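Local coordinates for protein ABC-type metal ion transport system, periplasmic component (Vibrio vulnificus, PDB 3K2D) that binds methionine in its cleft, probably as the periplasmic component of an ABC-type uptake system, and as a lipoprotein activates Toll-like receptor 2, at residues 117-122 against 173-178; 41-46 against 156-161; 106-111 against 122-127. The protein carries 4 engineered substitutions. All coordinates share one frame; numbering follows the deposited sequence.

Contact 1: 117-122 against 173-178; sequences LGRSLL and IINTTY. With MET (methionine), chain C.
Ser-120 and Ile-173 meet where a helix lies over a strand, and both branches of the isoleucine take part. Its CD1 methyl stands 3.9 Å from Ser-120 CB and 3.7 Å from Ser-120 O, while CG2 comes at the hydroxyl side, 3.4 Å from Ser-120 OG. That hydroxyl is turned back along its own helix: with OG beside the backbone N (chi1 -67°), it is hydrogen-bonded to the carbonyl of Asn-116, its flank packing against aliphatic carbon.

One residue earlier, Arg-119 leaves the helix extended, chi1 -179° and every later torsion near trans, which carries the guanidinium to the bound methionine. Arg-119 NH1 donates to OXT of the methionine over 2.8 Å with a bent N-H...O angle of 141°, and the carboxylate lies at the edge of the guanidinium, near its plane. A salt bridge from NE to Glu-194 and the ring of Tyr-200 help fix the group. From the other segment the Asn-175 side chain borders the carboxylate, and Thr-177 OG1 accepts from the ligand N at 3.3 Å. Arg-119 thus holds the carboxylate and Thr-177 the amino group, in the ligand pocket of a protein of the periplasmic binding protein class.

Helix 114-126 covers one side of the sheet at strand 171-174, which runs between strands 107-111 and 90-92; Leu-123 and Leu-124 continue the helix's cover over Ile-173.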
loop_
_atom_site.group_PDB
_atom_site.type_symbol
_atom_site.label_atom_id
_atom_site.label_comp_id
_atom_site.label_asym_id
_atom_site.label_seq_id
_atom_site.Cartn_x
_atom_site.Cartn_y
_atom_site.Cartn_z
ATOM N N LEU A 117 -3.030 4.283 -9.546
ATOM C CA LEU A 117 -2.836 5.312 -10.567
ATOM C C LEU A 117 -3.976 6.297 -10.355
ATOM O O LEU A 117 -3.765 7.505 -10.274
ATOM C CB LEU A 117 -2.960 4.726 -11.977
ATOM C CG LEU A 117 -2.239 5.438 -13.132
ATOM C CD1 LEU A 117 -2.855 4.968 -14.427
ATOM C CD2 LEU A 117 -2.335 6.954 -13.033
ATOM N N GLY A 118 -5.188 5.751 -10.259
ATOM C CA GLY A 118 -6.373 6.564 -10.062
ATOM C C GLY A 118 -6.298 7.358 -8.781
ATOM O O GLY A 118 -6.705 8.517 -8.726
ATOM N N ARG A 119 -5.779 6.718 -7.745
ATOM C CA ARG A 119 -5.620 7.348 -6.449
ATOM C C ARG A 119 -4.688 8.560 -6.569
ATOM O O ARG A 119 -4.966 9.638 -6.021
ATOM C CB ARG A 119 -5.035 6.329 -5.484
ATOM C CG ARG A 119 -4.832 6.807 -4.076
ATOM C CD ARG A 119 -4.151 5.695 -3.288
ATOM N NE ARG A 119 -3.944 6.031 -1.884
ATOM C CZ ARG A 119 -3.326 5.239 -1.016
ATOM N NH1 ARG A 119 -2.858 4.065 -1.410
ATOM N NH2 ARG A 119 -3.168 5.628 0.241
ATOM N N SER A 120 -3.582 8.378 -7.296
ATOM C CA SER A 120 -2.602 9.445 -7.484
ATOM C C SER A 120 -3.180 10.623 -8.252
ATOM O O SER A 120 -2.980 11.775 -7.868
ATOM C CB SER A 120 -1.367 8.918 -8.217
ATOM O OG SER A 120 -0.645 7.989 -7.422
ATOM N N LEU A 121 -3.892 10.339 -9.338
ATOM C CA LEU A 121 -4.478 11.397 -10.142
ATOM C C LEU A 121 -5.490 12.181 -9.315
ATOM O O LEU A 121 -5.543 13.403 -9.395
ATOM C CB LEU A 121 -5.121 10.812 -11.394
ATOM C CG LEU A 121 -4.130 10.146 -12.357
ATOM C CD1 LEU A 121 -4.899 9.513 -13.525
ATOM C CD2 LEU A 121 -3.111 11.175 -12.863
ATOM N N LEU A 122 -6.291 11.481 -8.515
ATOM C CA LEU A 122 -7.257 12.147 -7.651
ATOM C C LEU A 122 -6.504 13.075 -6.686
ATOM O O LEU A 122 -6.915 14.206 -6.443
ATOM C CB LEU A 122 -8.058 11.116 -6.852
ATOM C CG LEU A 122 -9.181 10.357 -7.572
ATOM C CD1 LEU A 122 -9.803 9.340 -6.630
ATOM C CD2 LEU A 122 -10.233 11.350 -8.066
ATOM N N ILE A 173 4.685 10.556 -6.405
ATOM C CA ILE A 173 3.729 10.099 -5.409
ATOM C C ILE A 173 4.141 8.650 -5.166
ATOM O O ILE A 173 4.062 7.813 -6.064
ATOM C CB ILE A 173 2.283 10.207 -5.941
ATOM C CG1 ILE A 173 1.893 11.693 -6.009
ATOM C CG2 ILE A 173 1.323 9.430 -5.041
ATOM C CD1 ILE A 173 0.527 11.963 -6.609
ATOM N N ILE A 174 4.611 8.373 -3.953
ATOM C CA ILE A 174 5.105 7.051 -3.595
ATOM C C ILE A 174 4.331 6.410 -2.457
ATOM O O ILE A 174 4.027 7.077 -1.470
ATOM C CB ILE A 174 6.583 7.145 -3.150
ATOM C CG1 ILE A 174 7.394 7.918 -4.196
ATOM C CG2 ILE A 174 7.155 5.759 -2.930
ATOM C CD1 ILE A 174 8.848 8.174 -3.803
ATOM N N ASN A 175 4.016 5.120 -2.598
ATOM C CA ASN A 175 3.319 4.371 -1.552
ATOM C C ASN A 175 4.273 4.403 -0.351
ATOM O O ASN A 175 5.489 4.283 -0.525
ATOM C CB ASN A 175 3.106 2.906 -1.980
ATOM C CG ASN A 175 2.191 2.761 -3.188
ATOM O OD1 ASN A 175 0.966 2.824 -3.072
ATOM N ND2 ASN A 175 2.784 2.569 -4.357
ATOM N N THR A 176 3.740 4.561 0.857
ATOM C CA THR A 176 4.595 4.602 2.045
ATOM C C THR A 176 5.391 3.301 2.177
ATOM O O THR A 176 6.456 3.257 2.782
ATOM C CB THR A 176 3.755 4.845 3.327
ATOM O OG1 THR A 176 3.122 6.130 3.252
ATOM C CG2 THR A 176 4.633 4.794 4.559
ATOM N N THR A 177 4.856 2.241 1.589
ATOM C CA THR A 177 5.488 0.931 1.599
ATOM C C THR A 177 6.919 1.020 1.111
ATOM O O THR A 177 7.792 0.296 1.586
ATOM C CB THR A 177 4.772 -0.038 0.648
ATOM O OG1 THR A 177 3.400 -0.161 1.031
ATOM C CG2 THR A 177 5.449 -1.402 0.672
ATOM N N TYR A 178 7.146 1.899 0.141
ATOM C CA TYR A 178 8.465 2.057 -0.449
ATOM C C TYR A 178 9.139 3.351 -0.026
ATOM O O TYR A 178 10.357 3.398 0.128
ATOM C CB TYR A 178 8.345 2.002 -1.971
ATOM C CG TYR A 178 7.824 0.682 -2.504
ATOM C CD1 TYR A 178 8.660 -0.426 -2.610
ATOM C CD2 TYR A 178 6.486 0.540 -2.885
ATOM C CE1 TYR A 178 8.188 -1.640 -3.079
ATOM C CE2 TYR A 178 5.997 -0.666 -3.360
ATOM C CZ TYR A 178 6.857 -1.760 -3.459
ATOM O OH TYR A 178 6.393 -2.963 -3.968
HETATM N N MET C . 0.111 -0.185 1.059
HETATM C CA MET C . -0.372 0.674 -0.089
HETATM C C MET C . -0.842 1.964 0.485
HETATM O O MET C . -1.536 1.948 1.537
HETATM C CB MET C . -1.563 0.110 -0.837
HETATM C CG MET C . -1.311 -1.159 -1.517
HETATM S SD MET C . -2.524 -1.482 -2.748
HETATM C CE MET C . -1.723 -2.984 -3.175
HETATM O OXT MET C . -0.555 3.013 -0.112
#

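Contact 2: 41-46 against 156-161; sequences FTDYVT and ELDAAQ. With MET (methionine), chain C.
Apolar contact centres on Tyr-44 and Ala-159. The alanine methyl lies obliquely to the ring, its CB 3.8 Å from Tyr-44 CE2 and 4.0 Å from CD2. With CG beside the backbone N (chi1 -73°), the tyrosine reaches into the binding site, where the terminal methyl of the bound methionine, CE, sits 3.9 Å above the plane of the Tyr-44 ring and over its centre. The ligand CG lies over the same ring nearer the phenol end, whose OH is hydrogen-bonded to Thr-177. More lightly, the Ala-160 methyl CB lies 4.1 Å from Thr-42 O, a carbonyl that is hydrogen-bonded to Tyr-178 OH.

The two loops follow strands of different sheets, 36-41 and 153-157, and meet across the cleft of a two-lobed periplasmic binding protein, with Tyr-44 contributing to the wall of the pocket.

Two carboxylates also come close: Asp-43 OD2 and Asp-158 OD2 are 4.2 Å apart, a like-charged pair that would probably disfavour full ionisation of both. Within its own loop, Asp-158 OD1 accepts from Ala-160 N over 2.8 Å in an Asx turn, met on its anti side; Asp-43 OD1 takes a weak but nearly straight bond from Val-45 N within a type I turn.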
loop_
_atom_site.group_PDB
_atom_site.type_symbol
_atom_site.label_atom_id
_atom_site.label_comp_id
_atom_site.label_asym_id
_atom_site.label_seq_id
_atom_site.Cartn_x
_atom_site.Cartn_y
_atom_site.Cartn_z
ATOM N N PHE A 41 7.550 -10.019 0.569
ATOM C CA PHE A 41 7.495 -9.880 -0.880
ATOM C C PHE A 41 7.910 -8.466 -1.257
ATOM O O PHE A 41 7.777 -7.539 -0.455
ATOM C CB PHE A 41 6.074 -10.135 -1.389
ATOM C CG PHE A 41 5.629 -11.560 -1.267
ATOM C CD1 PHE A 41 5.159 -12.056 -0.055
ATOM C CD2 PHE A 41 5.698 -12.415 -2.362
ATOM C CE1 PHE A 41 4.766 -13.383 0.062
ATOM C CE2 PHE A 41 5.308 -13.746 -2.250
ATOM C CZ PHE A 41 4.841 -14.231 -1.036
ATOM N N THR A 42 8.401 -8.291 -2.480
ATOM C CA THR A 42 8.822 -6.967 -2.930
ATOM C C THR A 42 7.936 -6.392 -4.035
ATOM O O THR A 42 8.074 -5.226 -4.392
ATOM C CB THR A 42 10.268 -6.987 -3.448
ATOM O OG1 THR A 42 10.383 -7.961 -4.493
ATOM C CG2 THR A 42 11.242 -7.321 -2.323
ATOM N N ASP A 43 7.025 -7.201 -4.568
ATOM C CA ASP A 43 6.146 -6.747 -5.650
ATOM C C ASP A 43 4.678 -6.915 -5.254
ATOM O O ASP A 43 4.298 -7.951 -4.712
ATOM C CB ASP A 43 6.430 -7.570 -6.915
ATOM C CG ASP A 43 6.044 -6.847 -8.198
ATOM O OD1 ASP A 43 4.922 -6.289 -8.287
ATOM O OD2 ASP A 43 6.873 -6.848 -9.134
ATOM N N TYR A 44 3.853 -5.914 -5.541
ATOM C CA TYR A 44 2.430 -5.995 -5.200
ATOM C C TYR A 44 1.632 -7.099 -5.903
ATOM O O TYR A 44 0.672 -7.612 -5.329
ATOM C CB TYR A 44 1.710 -4.665 -5.468
ATOM C CG TYR A 44 2.009 -3.545 -4.488
ATOM C CD1 TYR A 44 2.376 -3.810 -3.161
ATOM C CD2 TYR A 44 1.870 -2.214 -4.877
ATOM C CE1 TYR A 44 2.590 -2.768 -2.252
ATOM C CE2 TYR A 44 2.076 -1.176 -3.985
ATOM C CZ TYR A 44 2.433 -1.451 -2.678
ATOM O OH TYR A 44 2.603 -0.396 -1.810
ATOM N N VAL A 45 2.013 -7.473 -7.124
ATOM C CA VAL A 45 1.249 -8.496 -7.856
ATOM C C VAL A 45 1.464 -9.942 -7.434
ATOM O O VAL A 45 0.824 -10.844 -7.979
ATOM C CB VAL A 45 1.513 -8.444 -9.385
ATOM C CG1 VAL A 45 1.120 -7.091 -9.941
ATOM C CG2 VAL A 45 2.963 -8.756 -9.670
ATOM N N THR A 46 2.336 -10.170 -6.464
ATOM C CA THR A 46 2.627 -11.531 -6.041
ATOM C C THR A 46 1.808 -12.095 -4.865
ATOM O O THR A 46 1.313 -13.222 -4.928
ATOM C CB THR A 46 4.142 -11.669 -5.715
ATOM O OG1 THR A 46 4.909 -11.100 -6.785
ATOM C CG2 THR A 46 4.530 -13.138 -5.559
ATOM N N GLU A 156 4.041 7.107 -15.488
ATOM C CA GLU A 156 3.525 5.958 -14.757
ATOM C C GLU A 156 4.628 4.914 -14.654
ATOM O O GLU A 156 5.179 4.477 -15.664
ATOM C CB GLU A 156 2.304 5.391 -15.486
ATOM C CG GLU A 156 1.084 6.308 -15.445
ATOM C CD GLU A 156 0.027 5.955 -16.482
ATOM O OE1 GLU A 156 -0.268 4.751 -16.662
ATOM O OE2 GLU A 156 -0.522 6.888 -17.112
ATOM N N LEU A 157 4.951 4.522 -13.425
ATOM C CA LEU A 157 6.008 3.541 -13.168
ATOM C C LEU A 157 5.541 2.470 -12.184
ATOM O O LEU A 157 4.554 2.645 -11.474
ATOM C CB LEU A 157 7.235 4.242 -12.566
ATOM C CG LEU A 157 7.732 5.529 -13.223
ATOM C CD1 LEU A 157 8.763 6.175 -12.337
ATOM C CD2 LEU A 157 8.323 5.229 -14.572
ATOM N N ASP A 158 6.271 1.362 -12.137
ATOM C CA ASP A 158 5.955 0.291 -11.210
ATOM C C ASP A 158 6.204 0.829 -9.807
ATOM O O ASP A 158 7.240 1.440 -9.545
ATOM C CB ASP A 158 6.847 -0.926 -11.468
ATOM C CG ASP A 158 6.639 -2.025 -10.435
ATOM O OD1 ASP A 158 7.074 -1.857 -9.269
ATOM O OD2 ASP A 158 6.027 -3.056 -10.791
ATOM N N ALA A 159 5.251 0.593 -8.912
ATOM C CA ALA A 159 5.343 1.068 -7.534
ATOM C C ALA A 159 6.724 0.922 -6.886
ATOM O O ALA A 159 7.193 1.840 -6.219
ATOM C CB ALA A 159 4.282 0.383 -6.677
ATOM N N ALA A 160 7.385 -0.212 -7.078
ATOM C CA ALA A 160 8.702 -0.392 -6.469
ATOM C C ALA A 160 9.796 0.499 -7.088
ATOM O O ALA A 160 10.870 0.655 -6.516
ATOM C CB ALA A 160 9.111 -1.854 -6.539
ATOM N N GLN A 161 9.525 1.097 -8.243
ATOM C CA GLN A 161 10.517 1.958 -8.870
ATOM C C GLN A 161 10.322 3.441 -8.570
ATOM O O GLN A 161 11.141 4.260 -8.972
ATOM C CB GLN A 161 10.557 1.738 -10.389
ATOM C CG GLN A 161 11.199 0.415 -10.814
ATOM C CD GLN A 161 12.557 0.173 -10.151
ATOM O OE1 GLN A 161 13.594 0.686 -10.596
ATOM N NE2 GLN A 161 12.550 -0.603 -9.070
HETATM N N MET C . 0.111 -0.185 1.059
HETATM C CA MET C . -0.372 0.674 -0.089
HETATM C C MET C . -0.842 1.964 0.485
HETATM O O MET C . -1.536 1.948 1.537
HETATM C CB MET C . -1.563 0.110 -0.837
HETATM C CG MET C . -1.311 -1.159 -1.517
HETATM S SD MET C . -2.524 -1.482 -2.748
HETATM C CE MET C . -1.723 -2.984 -3.175
HETATM O OXT MET C . -0.555 3.013 -0.112
#

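Contact 3: 106-111 against 122-127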
loop_
_atom_site.group_PDB
_atom_site.type_symbol
_atom_site.label_atom_id
_atom_site.label_comp_id
_atom_site.label_asym_id
_atom_site.label_seq_id
_atom_site.Cartn_x
_atom_site.Cartn_y
_atom_site.Cartn_z
ATOM N N VAL A 106 6.863 20.110 -15.991
ATOM C CA VAL A 106 7.605 19.142 -15.185
ATOM C C VAL A 106 7.023 17.745 -15.328
ATOM O O VAL A 106 5.890 17.554 -15.791
ATOM C CB VAL A 106 7.611 19.490 -13.668
ATOM C CG1 VAL A 106 8.374 20.775 -13.422
ATOM C CG2 VAL A 106 6.187 19.598 -13.151
ATOM N N ARG A 107 7.824 16.773 -14.910
ATOM C CA ARG A 107 7.463 15.365 -14.946
ATOM C C ARG A 107 7.058 14.968 -13.528
ATOM O O ARG A 107 7.743 15.298 -12.568
ATOM C CB ARG A 107 8.672 14.537 -15.404
ATOM C CG ARG A 107 8.468 13.739 -16.688
ATOM C CD ARG A 107 9.654 13.880 -17.658
ATOM N NE ARG A 107 10.922 13.442 -17.083
ATOM C CZ ARG A 107 11.360 12.183 -17.077
ATOM N NH1 ARG A 107 10.638 11.216 -17.627
ATOM N NH2 ARG A 107 12.520 11.887 -16.497
ATOM N N ILE A 108 5.928 14.285 -13.402
ATOM C CA ILE A 108 5.454 13.816 -12.103
ATOM C C ILE A 108 5.276 12.305 -12.193
ATOM O O ILE A 108 4.490 11.809 -13.004
ATOM C CB ILE A 108 4.102 14.474 -11.707
ATOM C CG1 ILE A 108 4.323 15.956 -11.390
ATOM C CG2 ILE A 108 3.496 13.747 -10.521
ATOM C CD1 ILE A 108 3.104 16.674 -10.863
ATOM N N ALA A 109 6.014 11.577 -11.365
ATOM C CA ALA A 109 5.935 10.120 -11.367
ATOM C C ALA A 109 4.841 9.596 -10.426
ATOM O O ALA A 109 4.652 10.121 -9.326
ATOM C CB ALA A 109 7.285 9.530 -10.986
ATOM N N VAL A 110 4.128 8.563 -10.878
ATOM C CA VAL A 110 3.046 7.931 -10.112
ATOM C C VAL A 110 3.049 6.417 -10.366
ATOM O O VAL A 110 3.646 5.938 -11.328
ATOM C CB VAL A 110 1.639 8.474 -10.538
ATOM C CG1 VAL A 110 1.625 9.996 -10.517
ATOM C CG2 VAL A 110 1.273 7.968 -11.926
ATOM N N PRO A 111 2.403 5.639 -9.483
ATOM C CA PRO A 111 2.367 4.188 -9.690
ATOM C C PRO A 111 1.515 3.855 -10.914
ATOM O O PRO A 111 0.665 4.650 -11.312
ATOM C CB PRO A 111 1.782 3.662 -8.387
ATOM C CG PRO A 111 1.026 4.828 -7.841
ATOM C CD PRO A 111 1.910 5.989 -8.143
ATOM N N LEU A 122 -6.291 11.481 -8.515
ATOM C CA LEU A 122 -7.257 12.147 -7.651
ATOM C C LEU A 122 -6.504 13.075 -6.686
ATOM O O LEU A 122 -6.915 14.206 -6.443
ATOM C CB LEU A 122 -8.058 11.116 -6.852
ATOM C CG LEU A 122 -9.181 10.357 -7.572
ATOM C CD1 LEU A 122 -9.803 9.340 -6.630
ATOM C CD2 LEU A 122 -10.233 11.350 -8.066
ATOM N N LEU A 123 -5.393 12.590 -6.144
ATOM C CA LEU A 123 -4.590 13.377 -5.217
ATOM C C LEU A 123 -4.013 14.619 -5.894
ATOM O O LEU A 123 -3.994 15.703 -5.311
ATOM C CB LEU A 123 -3.461 12.521 -4.650
ATOM C CG LEU A 123 -2.540 13.232 -3.661
ATOM C CD1 LEU A 123 -3.340 13.740 -2.476
ATOM C CD2 LEU A 123 -1.452 12.278 -3.208
ATOM N N LEU A 124 -3.539 14.458 -7.125
ATOM C CA LEU A 124 -2.981 15.580 -7.869
ATOM C C LEU A 124 -4.053 16.648 -8.063
ATOM O O LEU A 124 -3.794 17.842 -7.920
ATOM C CB LEU A 124 -2.461 15.110 -9.230
ATOM C CG LEU A 124 -1.158 14.307 -9.181
ATOM C CD1 LEU A 124 -0.818 13.751 -10.562
ATOM C CD2 LEU A 124 -0.044 15.209 -8.650
ATOM N N GLU A 125 -5.260 16.204 -8.390
ATOM C CA GLU A 125 -6.381 17.109 -8.599
ATOM C C GLU A 125 -6.622 17.930 -7.337
ATOM O O GLU A 125 -6.886 19.126 -7.412
ATOM C CB GLU A 125 -7.622 16.306 -8.952
ATOM C CG GLU A 125 -8.855 17.125 -9.214
ATOM C CD GLU A 125 -10.016 16.256 -9.653
ATOM O OE1 GLU A 125 -10.230 15.209 -9.014
ATOM O OE2 GLU A 125 -10.710 16.618 -10.627
ATOM N N GLN A 126 -6.515 17.288 -6.178
ATOM C CA GLN A 126 -6.713 17.986 -4.912
ATOM C C GLN A 126 -5.660 19.057 -4.702
ATOM O O GLN A 126 -5.845 19.973 -3.909
ATOM C CB GLN A 126 -6.675 16.998 -3.746
ATOM C CG GLN A 126 -7.846 16.074 -3.761
ATOM C CD GLN A 126 -9.136 16.849 -3.765
ATOM O OE1 GLN A 126 -9.510 17.438 -2.753
ATOM N NE2 GLN A 126 -9.814 16.882 -4.909
ATOM N N GLN A 127 -4.547 18.931 -5.407
ATOM C CA GLN A 127 -3.469 19.897 -5.294
ATOM C C GLN A 127 -3.660 21.003 -6.323
ATOM O O GLN A 127 -2.928 21.989 -6.339
ATOM C CB GLN A 127 -2.131 19.195 -5.518
ATOM C CG GLN A 127 -1.324 18.987 -4.253
ATOM C CD GLN A 127 -2.172 18.577 -3.066
ATOM O OE1 GLN A 127 -2.823 17.536 -3.086
ATOM N NE2 GLN A 127 -2.163 19.395 -2.022
#
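A beta-alpha unit of an alpha/beta lobe, strand 107-111 followed directly by helix 114-126, packs together here as Leu-124 settles on Ile-108 and Val-110. The two strand residues are two positions apart and so present their side chains to the same face, where the leucine meets each with a different methyl. CD2 of Leu-124 reaches CD1 of Ile-108 at 4.1 Å; its CD1 lies 4.5 Å from CG1 of Val-110, a looser approach. Ile-108 and Leu-124 pass alongside one another in opposite directions. Their end methyls meet with CG of the leucine beside its backbone N (chi1 -74°) and the longer branch of the isoleucine, CG1, anti to its carbonyl carbon. The backbones stay apart, with the CA atoms of Ile-108 and Leu-124 separated by 9.6 Å, and the contact is made wholly of aliphatic carbon.

Further side chains complete this buried layer between helix and sheet. Ile-154 of strand 153-157 touches both Val-110 and Leu-124. Leu-117 and Ser-120 bring the earlier part of the helix onto Val-110, while on the other face of the sheet Ala-109 packs against Leu-157.

Contacts 1 and 3 use successive parts of helix 114-126 over one sheet, their centres about 8 Å apart, and the sheet itself joins them through Ile-173 N to Ala-109 O at 3.0 Å. On the other side of strand 107-111, Leu-157 N bonds to Val-110 O at 2.8 Å, tying contact 3 to contact 2, although those two centres are about 18 Å apart. Contacts 1 and 2 both touch the methionine and meet beside it, where Thr-177 OG1 is 3.0 Å from Tyr-44 OH; farther from the ligand, Tyr-178 OH is hydrogen-bonded to Thr-42 O at 2.9 Å. Contact 3 stands back from the ligand, the Val-110 side chain being about 12 Å away.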